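Local coordinates for IL-4-inducing protein (Schistosoma mansoni, PDB 4EL6) that binds IgE through a crystallin fold and so triggers antigen-independent interleukin-4 release from basophils, at residues A[68-71]-A[72-76]. Sequence-based numbering, arbitrary orientation.
Sequences TGLG and HGTCI
Leu70 and Ile76 meet where the chain folds back on itself, their side chains crossing at about a right angle with Leu70 CG 3.9 Å from Ile76 CD1. The same methyl is approached by Thr68, whose CG2 comes tip to tip to within 3.6 Å of Ile76 CD1. With Thr68 OG1 beside the backbone N (chi1 -71°), CG2 falls anti to that N and faces Ile76, a beta-branched residue turning its methyl toward the apolar neighbour. Leu70 CD2 packs on Ile76 CG1 and lies 3.9 Å from Thr74 O. Leu70 is buried and also touches Val42 and Leu57, as suits a large branched apolar side chain.

Toward the turn the character becomes polar. The Thr74 amide N donates to Gly71 O over 3.1 Å, reaching it from above the carbonyl plane, and closes a type II beta turn. Gly73 suits the third position, where phi is positive (79°), a value glycine accepts easily. On the looser, solvent side a water bridges Gly71 N and Thr74 OG1, sitting 2.8 Å from Gly71 N, whose hydrogen it accepts, and 2.7 Å from Thr74 OG1. His72 points away from the strand, and its ND1 is hydrogen-bonded to Val45 N.

Strand 67-71 pairs with 52-58, whereas 75-76, the outermost strand of its sheet, pairs with 39-41, to which the Cys41-Cys75 disulfide also links it. The turn is thus a connection between two antiparallel sheets, with side chains packed between them, as expected of the beta-sandwich of the beta/gamma-crystallin superfamily.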
ATOM      1  N   THR A  68       0.493  -5.972   4.660  1.00  7.49           N
ATOM      2  CA  THR A  68      -0.357  -4.943   5.202  1.00  8.02           C
ATOM      3  C   THR A  68      -1.209  -4.490   4.037  1.00  8.49           C
ATOM      4  O   THR A  68      -0.689  -3.990   3.008  1.00  8.39           O
ATOM      5  CB  THR A  68       0.510  -3.830   5.736  1.00  8.22           C
ATOM      6  OG1 THR A  68       1.169  -4.287   6.921  1.00  8.23           O
ATOM      7  CG2 THR A  68      -0.314  -2.541   6.078  1.00  8.24           C
ATOM      8  N   GLY A  69      -2.547  -4.572   4.185  1.00  9.46           N
ATOM      9  CA  GLY A  69      -3.462  -4.231   3.152  1.00  9.84           C
ATOM     10  C   GLY A  69      -4.228  -2.964   3.511  1.00 10.03           C
ATOM     11  O   GLY A  69      -4.400  -2.664   4.684  1.00 10.33           O
ATOM     12  N   LEU A  70      -4.594  -2.201   2.481  1.00 10.51           N
ATOM     13  CA  LEU A  70      -5.308  -0.923   2.632  1.00 11.71           C
ATOM     14  C   LEU A  70      -6.342  -0.850   1.552  1.00 11.05           C
ATOM     15  O   LEU A  70      -6.053  -1.002   0.338  1.00 10.17           O
ATOM     16  CB  LEU A  70      -4.430   0.337   2.449  1.00 12.00           C
ATOM     17  CG  LEU A  70      -3.232   0.575   3.333  1.00 14.46           C
ATOM     18  CD1 LEU A  70      -1.950  -0.051   2.844  1.00 14.99           C
ATOM     19  CD2 LEU A  70      -3.120   2.113   3.376  1.00 15.17           C
ATOM     20  N   GLY A  71      -7.560  -0.659   2.001  1.00 12.05           N
ATOM     21  CA  GLY A  71      -8.671  -0.347   1.093  1.00 12.08           C
ATOM     22  C   GLY A  71      -8.851   1.141   0.764  1.00 11.70           C
ATOM     23  O   GLY A  71      -8.182   2.031   1.290  1.00 10.55           O
ATOM     24  N   HIS A  72      -9.780   1.437  -0.153  1.00 11.82           N
ATOM     25  CA  HIS A  72      -9.957   2.784  -0.545  1.00 12.00           C
ATOM     26  C   HIS A  72     -10.461   3.588   0.643  1.00 11.26           C
ATOM     27  O   HIS A  72     -11.302   3.129   1.474  1.00 10.61           O
ATOM     28  CB  HIS A  72     -10.950   2.947  -1.705  1.00 13.64           C
ATOM     29  CG  HIS A  72     -12.387   2.777  -1.315  1.00 16.09           C
ATOM     30  ND1 HIS A  72     -13.282   3.827  -1.320  1.00 19.78           N
ATOM     31  CD2 HIS A  72     -13.098   1.650  -0.868  1.00 18.29           C
ATOM     32  CE1 HIS A  72     -14.479   3.376  -0.892  1.00 21.37           C
ATOM     33  NE2 HIS A  72     -14.376   2.059  -0.607  1.00 19.35           N
ATOM     34  N   GLY A  73      -9.919   4.792   0.681  1.00 10.76           N
ATOM     35  CA  GLY A  73     -10.201   5.764   1.743  1.00 13.02           C
ATOM     36  C   GLY A  73      -9.441   5.509   3.047  1.00 14.69           C
ATOM     37  O   GLY A  73      -9.586   6.296   3.966  1.00 21.75           O
ATOM     38  N   THR A  74      -8.621   4.470   3.147  1.00 13.39           N
ATOM     39  CA  THR A  74      -7.865   4.169   4.364  1.00 14.45           C
ATOM     40  C   THR A  74      -6.492   4.915   4.321  1.00 13.74           C
ATOM     41  O   THR A  74      -5.806   4.916   3.257  1.00 11.59           O
ATOM     42  CB  THR A  74      -7.637   2.647   4.497  1.00 16.23           C
ATOM     43  OG1 THR A  74      -8.936   2.086   4.814  1.00 19.47           O
ATOM     44  CG2 THR A  74      -6.611   2.267   5.667  1.00 19.66           C
ATOM     45  N   CYS A  75      -6.110   5.525   5.455  1.00 11.84           N
ATOM     46  CA  CYS A  75      -4.718   5.918   5.716  1.00 10.65           C
ATOM     47  C   CYS A  75      -4.128   5.135   6.898  1.00 10.23           C
ATOM     48  O   CYS A  75      -4.875   4.788   7.892  1.00 11.94           O
ATOM     49  CB  CYS A  75      -4.617   7.397   6.067  1.00 10.67           C
ATOM     50  SG  CYS A  75      -5.013   8.475   4.684  1.00 10.85           S
ATOM     51  N   ILE A  76      -2.870   4.729   6.774  1.00  9.35           N
ATOM     52  CA  ILE A  76      -2.106   4.380   7.943  1.00  9.29           C
ATOM     53  C   ILE A  76      -1.304   5.597   8.392  1.00  9.24           C
ATOM     54  O   ILE A  76      -0.368   6.012   7.740  1.00  8.63           O
ATOM     55  CB  ILE A  76      -1.218   3.147   7.691  1.00  8.94           C
ATOM     56  CG1 ILE A  76      -2.099   1.978   7.274  1.00  9.45           C
ATOM     57  CG2 ILE A  76      -0.410   2.888   8.963  1.00  9.12           C
ATOM     58  CD1 ILE A  76      -1.317   0.824   6.776  1.00  9.72           C
TER
HETATM   59  O   HOH W   1      -8.549  -0.603   4.599  1.00 20.67           O